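Local coordinates for protein beta-galactoside alpha-2,6-sialyltransferase (Photobacterium sp., PDB 2Z4T) that transfers sialic acid from a CMP-linked donor to beta-galactoside acceptors such as lactose, forming an alpha-2,6 linkage, at residues His291-Asp296 with Leu451-Pro456; Tyr297-Leu300 with Leu304-Leu307. All blocks are in the same frame, centred on the assembly; numbering follows the deposited sequence. Where two conformers were deposited one is given.

Contact 1 of 2, residues His291-Asp296 with Leu451-Pro456; sequences HFLRKD and LYFTIP. With C5P (cytidine-5'-monophosphate), chain C; PO4 (phosphate ion), chain I.
Leu293 and Arg294 meet Phe453 and Thr454 across the interdomain junction of a GT-B glycosyltransferase, where a loop that also lines the CMP pocket meets the other domain. The loop 293-296 follows strand 288-292 of one domain; Leu451-Pro456 lies in the loop between strands 443-447 and 460-465 of the other. Leu293 has CG anti to its backbone N; this chi1 of -176° carries CG to Phe453, and the two methyls then divide between Phe453 and Thr454. CD2 lies 3.6 Å from CD1 of Phe453, approaching the ring obliquely, while CD1 packs 3.4 Å from OG1 of Thr454. A branched leucine thus serves an aromatic ring and a small hydroxyl side chain at once.

Arg294 spans the junction by bending at chi2 and chi3, with CG beside the CB of Phe453. NH1 then donates to Phe453 O over 3.2 Å at 161°, tilted 25° from the carbonyl plane. The guanidinium cannot swing freely, since Asp296 grips it side-on: NE to OD1 at 2.9 Å and NH2 to OD2 at 3.1 Å, both carboxylate oxygens using syn lone pairs. NH2 also donates to Leu489 O. Charge is thereby paired within its own loop while one N-H reaches the other domain.

A water donates to Leu293 O and to Thr454 OG1 (2.8 Å), adding a polar bridge. On the nucleotide side, Leu451 lays CD1 over the centre of the Tyr452 ring and sets CD2 3.6 Å from C4 of the CMP base. The nucleotide, here the donor product CMP, seated in the loops of one Rossmann-like domain, with the other domain closing beside it, is characteristic of the GT-B fold.

Contact 2 of 2, residues Tyr297-Leu300 with Leu304-Leu307; sequences YLTL and LHEL
Helical turn 297-300 and the start of helix 305-311 come together through the short connection 301-303, their backbones nearest at Leu298 and Leu304, whose CA atoms are 5.2 Å apart. The pair forms two short helices joined by a three-residue connection, within the beta-alpha-beta crossover from strand 288-292 to its parallel neighbour 315-317 in the GT-B fold. Glu301 and Ser303, in the connection, bind a magnesium ion, which lies about 5 Å from the side chain of Leu304.

The apolar half of the contact is made by three leucines and a tyrosine. The Tyr297 side chain starts off to one side, but with CG anti to the backbone N (chi1 -168°) its ring end reaches Leu304, CE2 coming to 3.6 Å from CD1, which meets the ring obliquely. Leu304 also gives its CB to Leu298, whose CD2 stands 4.0 Å away, the two side chains crossing at about a right angle. The same Leu298 methyl carries on to CD2 of Leu307 at 4.1 Å. Leucine suits these places, being apolar and flexible enough to fit a methyl against each neighbour: CD2 of Leu298 alone meets both Leu304 and Leu307. Leu240 of helix 234-243 packs on Tyr297, Leu298 and Leu307 and continues the apolar layer.

At the margin of the contact the chemistry turns polar. The hydroxyl of Thr299 accepts from Arg308 NE, while its backbone carbonyl looks to His305. An imidazole is apt here, since a ring N-H lies in its plane and can meet a backbone carbonyl edge-on: CD2 sits 3.3 Å from Leu298 O, and NE2 donates to Thr299 O over 2.8 Å at 161°, within the ring plane and directed at a lone pair of the carbonyl.

Overall arrangement
Following the chain from the N terminus, strand 288-292 runs into 293-296, and together 291-296 form the first half of contact 1, leading at once into helix 297-300. Contact 2 then closes a very short loop, three residues long, before helix 305-311 leads back to the sheet at strand 315-317. The chain goes on through the second domain, and only at 451-456 is contact 1 completed, so contact 2 is nested inside its long loop. Contact 2 stays local to one crossover; contact 1 joins the two domains. Their centres lie 15 Å apart, yet they touch, CE2 of Phe292 packing 3.7 Å from CD1 of Leu298.

Contact 1 of 2, residues His291-Asp296 with Leu451-Pro456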
ATOM      1  N   HIS A 291       6.178  -7.885  -4.793  1.00 39.42           N
ATOM      2  CA  HIS A 291       5.913  -8.278  -3.416  0.50 39.80           C
ATOM      3  C   HIS A 291       4.734  -9.241  -3.370  1.00 39.93           C
ATOM      4  O   HIS A 291       3.586  -8.821  -3.369  1.00 40.90           O
ATOM      5  CB  HIS A 291       5.673  -7.038  -2.562  0.50 39.50           C
ATOM      6  CG  HIS A 291       6.783  -6.043  -2.644  0.50 39.89           C
ATOM      7  ND1 HIS A 291       6.851  -5.085  -3.635  0.50 39.92           N
ATOM      8  CD2 HIS A 291       7.889  -5.879  -1.884  0.50 39.37           C
ATOM      9  CE1 HIS A 291       7.940  -4.359  -3.466  0.50 39.73           C
ATOM     10  NE2 HIS A 291       8.592  -4.826  -2.416  0.50 39.56           N
ATOM     11  N   PHE A 292       5.027 -10.535  -3.364  1.00 39.39           N
ATOM     12  CA  PHE A 292       3.991 -11.543  -3.462  1.00 38.92           C
ATOM     13  C   PHE A 292       3.314 -11.754  -2.120  1.00 39.26           C
ATOM     14  O   PHE A 292       3.986 -11.941  -1.099  1.00 39.81           O
ATOM     15  CB  PHE A 292       4.588 -12.870  -3.955  1.00 38.81           C
ATOM     16  CG  PHE A 292       4.545 -13.066  -5.469  1.00 37.73           C
ATOM     17  CD1 PHE A 292       5.013 -12.092  -6.336  1.00 36.93           C
ATOM     18  CD2 PHE A 292       4.067 -14.258  -6.011  1.00 37.88           C
ATOM     19  CE1 PHE A 292       4.999 -12.280  -7.724  1.00 36.99           C
ATOM     20  CE2 PHE A 292       4.033 -14.461  -7.412  1.00 38.67           C
ATOM     21  CZ  PHE A 292       4.507 -13.470  -8.266  1.00 38.13           C
ATOM     22  N   LEU A 293       1.984 -11.749  -2.113  1.00 39.03           N
ATOM     23  CA  LEU A 293       1.242 -12.148  -0.920  1.00 38.72           C
ATOM     24  C   LEU A 293       1.761 -13.482  -0.369  1.00 39.23           C
ATOM     25  O   LEU A 293       1.909 -13.652   0.848  1.00 39.88           O
ATOM     26  CB  LEU A 293      -0.255 -12.252  -1.228  1.00 38.80           C
ATOM     27  CG  LEU A 293      -1.228 -12.569  -0.094  1.00 37.41           C
ATOM     28  CD1 LEU A 293      -1.087 -11.587   1.057  1.00 37.30           C
ATOM     29  CD2 LEU A 293      -2.656 -12.597  -0.619  1.00 37.99           C
ATOM     30  N   ARG A 294       2.023 -14.430  -1.259  1.00 39.00           N
ATOM     31  CA  ARG A 294       2.621 -15.690  -0.860  1.00 38.99           C
ATOM     32  C   ARG A 294       3.644 -16.101  -1.907  1.00 39.53           C
ATOM     33  O   ARG A 294       3.326 -16.811  -2.871  1.00 39.89           O
ATOM     34  CB  ARG A 294       1.553 -16.770  -0.671  1.00 38.65           C
ATOM     35  CG  ARG A 294       0.742 -16.668   0.643  1.00 38.48           C
ATOM     36  CD  ARG A 294       1.577 -17.018   1.880  1.00 36.76           C
ATOM     37  NE  ARG A 294       1.932 -18.443   1.893  1.00 37.41           N
ATOM     38  CZ  ARG A 294       1.223 -19.396   2.500  1.00 38.63           C
ATOM     39  NH1 ARG A 294       0.111 -19.083   3.166  1.00 39.03           N
ATOM     40  NH2 ARG A 294       1.616 -20.666   2.443  1.00 38.43           N
ATOM     41  N   LYS A 295       4.871 -15.632  -1.716  1.00 39.46           N
ATOM     42  CA  LYS A 295       5.984 -15.960  -2.592  1.00 39.78           C
ATOM     43  C   LYS A 295       6.173 -17.459  -2.795  1.00 39.98           C
ATOM     44  O   LYS A 295       6.558 -17.894  -3.888  1.00 40.80           O
ATOM     45  CB  LYS A 295       7.268 -15.340  -2.050  1.00 39.72           C
ATOM     46  CG  LYS A 295       8.506 -15.653  -2.856  1.00 40.24           C
ATOM     47  CD  LYS A 295       9.689 -14.879  -2.310  1.00 43.62           C
ATOM     48  CE  LYS A 295      10.997 -15.600  -2.586  1.00 46.84           C
ATOM     49  NZ  LYS A 295      12.137 -14.652  -2.495  1.00 46.95           N
ATOM     50  N   ASP A 296       5.901 -18.244  -1.757  1.00 39.79           N
ATOM     51  CA  ASP A 296       6.165 -19.675  -1.795  1.00 40.14           C
ATOM     52  C   ASP A 296       5.284 -20.404  -2.802  1.00 40.46           C
ATOM     53  O   ASP A 296       5.564 -21.542  -3.166  1.00 40.96           O
ATOM     54  CB  ASP A 296       6.090 -20.320  -0.393  1.00 39.67           C
ATOM     55  CG  ASP A 296       4.775 -20.031   0.344  1.00 40.68           C
ATOM     56  OD1 ASP A 296       4.111 -19.006   0.054  1.00 41.11           O
ATOM     57  OD2 ASP A 296       4.419 -20.828   1.244  1.00 38.87           O
ATOM     58  N   LEU A 451      -7.118 -12.529   3.216  1.00 36.88           N
ATOM     59  CA  LEU A 451      -6.662 -12.305   4.577  1.00 36.83           C
ATOM     60  C   LEU A 451      -6.146 -13.622   5.195  1.00 37.35           C
ATOM     61  O   LEU A 451      -5.185 -13.612   5.972  1.00 37.83           O
ATOM     62  CB  LEU A 451      -7.744 -11.598   5.419  1.00 36.51           C
ATOM     63  CG  LEU A 451      -8.974 -12.403   5.869  1.00 36.43           C
ATOM     64  CD1 LEU A 451      -8.673 -13.185   7.163  1.00 33.66           C
ATOM     65  CD2 LEU A 451     -10.225 -11.513   6.027  1.00 35.33           C
ATOM     66  N   TYR A 452      -6.749 -14.744   4.802  1.00 37.41           N
ATOM     67  CA  TYR A 452      -6.300 -16.072   5.240  1.00 38.00           C
ATOM     68  C   TYR A 452      -4.992 -16.549   4.615  1.00 38.52           C
ATOM     69  O   TYR A 452      -4.453 -17.588   5.046  1.00 39.13           O
ATOM     70  CB  TYR A 452      -7.404 -17.134   5.068  1.00 37.27           C
ATOM     71  CG  TYR A 452      -8.579 -16.842   5.975  1.00 38.63           C
ATOM     72  CD1 TYR A 452      -8.483 -17.032   7.366  1.00 37.05           C
ATOM     73  CD2 TYR A 452      -9.767 -16.318   5.464  1.00 36.81           C
ATOM     74  CE1 TYR A 452      -9.549 -16.746   8.199  1.00 37.78           C
ATOM     75  CE2 TYR A 452     -10.837 -16.029   6.299  1.00 35.63           C
ATOM     76  CZ  TYR A 452     -10.726 -16.235   7.663  1.00 37.51           C
ATOM     77  OH  TYR A 452     -11.797 -15.931   8.497  1.00 37.32           O
ATOM     78  N   PHE A 453      -4.486 -15.822   3.614  1.00 37.98           N
ATOM     79  CA  PHE A 453      -3.177 -16.134   3.076  1.00 38.38           C
ATOM     80  C   PHE A 453      -2.092 -15.738   4.090  1.00 39.49           C
ATOM     81  O   PHE A 453      -0.948 -16.231   4.005  1.00 39.96           O
ATOM     82  CB  PHE A 453      -2.923 -15.431   1.727  1.00 37.91           C
ATOM     83  CG  PHE A 453      -3.697 -16.021   0.542  1.00 36.44           C
ATOM     84  CD1 PHE A 453      -3.059 -16.221  -0.683  1.00 34.61           C
ATOM     85  CD2 PHE A 453      -5.057 -16.342   0.644  1.00 35.89           C
ATOM     86  CE1 PHE A 453      -3.741 -16.743  -1.792  1.00 33.59           C
ATOM     87  CE2 PHE A 453      -5.760 -16.873  -0.442  1.00 35.30           C
ATOM     88  CZ  PHE A 453      -5.088 -17.076  -1.676  1.00 35.84           C
ATOM     89  N   THR A 454      -2.452 -14.879   5.050  1.00 39.77           N
ATOM     90  CA  THR A 454      -1.478 -14.240   5.942  1.00 40.42           C
ATOM     91  C   THR A 454      -1.680 -14.528   7.439  1.00 41.32           C
ATOM     92  O   THR A 454      -0.711 -14.763   8.154  1.00 41.65           O
ATOM     93  CB  THR A 454      -1.484 -12.722   5.721  1.00 40.26           C
ATOM     94  OG1 THR A 454      -1.205 -12.444   4.342  1.00 40.16           O
ATOM     95  CG2 THR A 454      -0.467 -12.021   6.601  1.00 39.31           C
ATOM     96  N   ILE A 455      -2.925 -14.487   7.902  1.00 41.99           N
ATOM     97  CA  ILE A 455      -3.280 -14.710   9.312  1.00 43.06           C
ATOM     98  C   ILE A 455      -2.777 -16.077   9.780  1.00 43.81           C
ATOM     99  O   ILE A 455      -2.994 -17.075   9.094  1.00 43.50           O
ATOM    100  CB  ILE A 455      -4.839 -14.593   9.534  1.00 42.76           C
ATOM    101  CG1 ILE A 455      -5.333 -13.163   9.240  1.00 44.79           C
ATOM    102  CG2 ILE A 455      -5.265 -14.975  10.926  1.00 42.34           C
ATOM    103  CD1 ILE A 455      -4.409 -11.988   9.699  1.00 44.19           C
ATOM    104  N   PRO A 456      -2.104 -16.119  10.954  1.00 44.60           N
ATOM    105  CA  PRO A 456      -1.595 -17.364  11.546  1.00 45.01           C
ATOM    106  C   PRO A 456      -2.661 -18.451  11.700  1.00 45.36           C
ATOM    107  O   PRO A 456      -3.771 -18.188  12.173  1.00 45.07           O
ATOM    108  CB  PRO A 456      -1.092 -16.914  12.923  1.00 44.99           C
ATOM    109  CG  PRO A 456      -0.735 -15.507  12.738  1.00 44.87           C
ATOM    110  CD  PRO A 456      -1.771 -14.959  11.799  1.00 44.51           C
TER
HETATM  111  O3P C5P C1427     -11.454 -11.008   0.585  1.00 24.03           O
HETATM  112  P   C5P C1427     -10.371 -10.537  -0.311  1.00 26.09           P
HETATM  113  O1P C5P C1427     -10.991  -9.593  -1.331  1.00 26.09           O
HETATM  114  O2P C5P C1427      -9.483 -11.664  -0.800  1.00 23.00           O
HETATM  115  O5' C5P C1427      -9.402  -9.697   0.613  1.00 25.07           O
HETATM  116  C5' C5P C1427      -8.428  -8.819   0.091  1.00 24.98           C
HETATM  117  C4' C5P C1427      -8.028  -7.929   1.265  1.00 25.11           C
HETATM  118  O4' C5P C1427      -9.168  -7.189   1.726  1.00 24.90           O
HETATM  119  C3' C5P C1427      -7.580  -8.702   2.492  1.00 22.78           C
HETATM  120  O3' C5P C1427      -6.184  -8.977   2.498  1.00 28.64           O
HETATM  121  C2' C5P C1427      -7.882  -7.724   3.593  1.00 23.14           C
HETATM  122  O2' C5P C1427      -6.943  -6.646   3.579  1.00 24.69           O
HETATM  123  C1' C5P C1427      -9.154  -7.072   3.155  1.00 23.28           C
HETATM  124  N1  C5P C1427     -10.298  -7.725   3.785  1.00 23.62           N
HETATM  125  C2  C5P C1427     -10.643  -7.377   5.120  1.00 23.55           C
HETATM  126  N3  C5P C1427     -11.713  -7.949   5.727  1.00 24.70           N
HETATM  127  C4  C5P C1427     -12.468  -8.873   5.074  1.00 24.24           C
HETATM  128  C5  C5P C1427     -12.150  -9.241   3.749  1.00 23.83           C
HETATM  129  C6  C5P C1427     -11.049  -8.638   3.117  1.00 23.37           C
HETATM  130  O2  C5P C1427      -9.972  -6.555   5.760  1.00 23.77           O
HETATM  131  N4  C5P C1427     -13.537  -9.415   5.711  1.00 23.42           N
HETATM  132  P   PO4 I4000      12.108 -11.777   0.475  1.00 67.99           P
HETATM  133  O1  PO4 I4000      11.740 -12.658  -0.698  1.00 70.09           O
HETATM  134  O2  PO4 I4000      13.451 -11.126   0.184  1.00 68.49           O
HETATM  135  O3  PO4 I4000      11.060 -10.706   0.637  1.00 67.19           O
HETATM  136  O4  PO4 I4000      12.163 -12.662   1.707  1.00 68.29           O
HETATM  137  O   HOH W   1       1.406 -12.564   3.441  1.00 25.67           O

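Contact 2 of 2, residues Tyr297-Leu300 with Leu304-Leu307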
ATOM      1  N   TYR A 297       4.235 -19.747  -3.272  1.00 40.73           N
ATOM      2  CA  TYR A 297       3.404 -20.341  -4.303  1.00 40.86           C
ATOM      3  C   TYR A 297       4.203 -20.652  -5.578  1.00 41.27           C
ATOM      4  O   TYR A 297       3.961 -21.680  -6.228  1.00 41.18           O
ATOM      5  CB  TYR A 297       2.200 -19.461  -4.635  1.00 40.53           C
ATOM      6  CG  TYR A 297       1.198 -20.188  -5.481  1.00 40.47           C
ATOM      7  CD1 TYR A 297       0.487 -21.269  -4.956  1.00 39.43           C
ATOM      8  CD2 TYR A 297       0.968 -19.822  -6.813  1.00 38.87           C
ATOM      9  CE1 TYR A 297      -0.446 -21.951  -5.712  1.00 39.82           C
ATOM     10  CE2 TYR A 297       0.019 -20.502  -7.591  1.00 38.81           C
ATOM     11  CZ  TYR A 297      -0.679 -21.569  -7.032  1.00 39.86           C
ATOM     12  OH  TYR A 297      -1.595 -22.292  -7.768  1.00 40.15           O
ATOM     13  N   LEU A 298       5.156 -19.788  -5.937  1.00 41.20           N
ATOM     14  CA  LEU A 298       5.963 -20.067  -7.135  1.00 41.55           C
ATOM     15  C   LEU A 298       6.941 -21.256  -6.982  1.00 42.03           C
ATOM     16  O   LEU A 298       7.571 -21.667  -7.955  1.00 42.88           O
ATOM     17  CB  LEU A 298       6.687 -18.821  -7.641  1.00 40.83           C
ATOM     18  CG  LEU A 298       5.814 -17.646  -8.075  1.00 40.41           C
ATOM     19  CD1 LEU A 298       6.655 -16.626  -8.875  1.00 39.75           C
ATOM     20  CD2 LEU A 298       4.585 -18.111  -8.857  1.00 37.33           C
ATOM     21  N   THR A 299       7.030 -21.820  -5.777  1.00 42.23           N
ATOM     22  CA  THR A 299       7.915 -22.947  -5.478  1.00 41.98           C
ATOM     23  C   THR A 299       7.083 -24.185  -5.189  1.00 42.21           C
ATOM     24  O   THR A 299       7.372 -25.276  -5.698  1.00 42.11           O
ATOM     25  CB  THR A 299       8.825 -22.628  -4.267  1.00 42.46           C
ATOM     26  OG1 THR A 299       9.779 -21.630  -4.644  1.00 41.94           O
ATOM     27  CG2 THR A 299       9.567 -23.896  -3.748  1.00 41.77           C
ATOM     28  N   LEU A 300       6.052 -24.010  -4.360  1.00 42.32           N
ATOM     29  CA  LEU A 300       5.054 -25.053  -4.094  1.00 42.19           C
ATOM     30  C   LEU A 300       4.463 -25.678  -5.372  1.00 42.59           C
ATOM     31  O   LEU A 300       4.216 -26.890  -5.393  1.00 43.13           O
ATOM     32  CB  LEU A 300       3.937 -24.486  -3.223  1.00 41.68           C
ATOM     33  CG  LEU A 300       4.309 -24.238  -1.747  1.00 42.29           C
ATOM     34  CD1 LEU A 300       3.276 -23.375  -1.047  1.00 40.33           C
ATOM     35  CD2 LEU A 300       4.511 -25.569  -0.984  1.00 40.92           C
ATOM     36  N   LEU A 304       5.335 -23.662 -11.948  1.00 41.97           N
ATOM     37  CA  LEU A 304       5.637 -22.226 -11.904  1.00 41.50           C
ATOM     38  C   LEU A 304       7.105 -21.877 -11.579  1.00 42.01           C
ATOM     39  O   LEU A 304       7.471 -20.688 -11.511  1.00 42.30           O
ATOM     40  CB  LEU A 304       4.658 -21.503 -10.971  1.00 40.75           C
ATOM     41  CG  LEU A 304       3.192 -21.646 -11.389  1.00 40.06           C
ATOM     42  CD1 LEU A 304       2.244 -21.150 -10.290  1.00 36.50           C
ATOM     43  CD2 LEU A 304       2.901 -20.983 -12.757  1.00 36.55           C
ATOM     44  N   HIS A 305       7.946 -22.895 -11.402  1.00 42.23           N
ATOM     45  CA  HIS A 305       9.392 -22.667 -11.219  1.00 43.03           C
ATOM     46  C   HIS A 305       9.980 -21.814 -12.349  1.00 43.03           C
ATOM     47  O   HIS A 305      10.805 -20.927 -12.085  1.00 42.86           O
ATOM     48  CB  HIS A 305      10.174 -23.984 -11.058  1.00 42.76           C
ATOM     49  CG  HIS A 305       9.892 -24.715  -9.778  1.00 43.78           C
ATOM     50  ND1 HIS A 305      10.616 -25.817  -9.380  1.00 45.24           N
ATOM     51  CD2 HIS A 305       8.974 -24.503  -8.804  1.00 45.38           C
ATOM     52  CE1 HIS A 305      10.152 -26.260  -8.223  1.00 44.61           C
ATOM     53  NE2 HIS A 305       9.157 -25.479  -7.849  1.00 45.23           N
ATOM     54  N   GLU A 306       9.538 -22.055 -13.589  1.00 43.37           N
ATOM     55  CA  GLU A 306       9.946 -21.208 -14.736  1.00 44.29           C
ATOM     56  C   GLU A 306       9.654 -19.725 -14.471  1.00 43.69           C
ATOM     57  O   GLU A 306      10.514 -18.865 -14.705  1.00 43.74           O
ATOM     58  CB  GLU A 306       9.263 -21.637 -16.043  1.00 44.01           C
ATOM     59  CG  GLU A 306      10.115 -22.417 -17.015  1.00 45.66           C
ATOM     60  CD  GLU A 306       9.281 -23.039 -18.151  1.00 46.78           C
ATOM     61  OE1 GLU A 306       9.366 -22.541 -19.306  1.00 49.22           O
ATOM     62  OE2 GLU A 306       8.527 -24.018 -17.885  1.00 48.62           O
ATOM     63  N   LEU A 307       8.449 -19.428 -13.975  1.00 43.13           N
ATOM     64  CA  LEU A 307       8.077 -18.038 -13.686  1.00 42.70           C
ATOM     65  C   LEU A 307       8.910 -17.486 -12.540  1.00 42.38           C
ATOM     66  O   LEU A 307       9.410 -16.354 -12.610  1.00 41.93           O
ATOM     67  CB  LEU A 307       6.576 -17.893 -13.390  1.00 42.67           C
ATOM     68  CG  LEU A 307       6.157 -16.461 -13.061  1.00 41.54           C
ATOM     69  CD1 LEU A 307       6.353 -15.561 -14.255  1.00 40.24           C
ATOM     70  CD2 LEU A 307       4.734 -16.416 -12.599  1.00 41.20           C
TER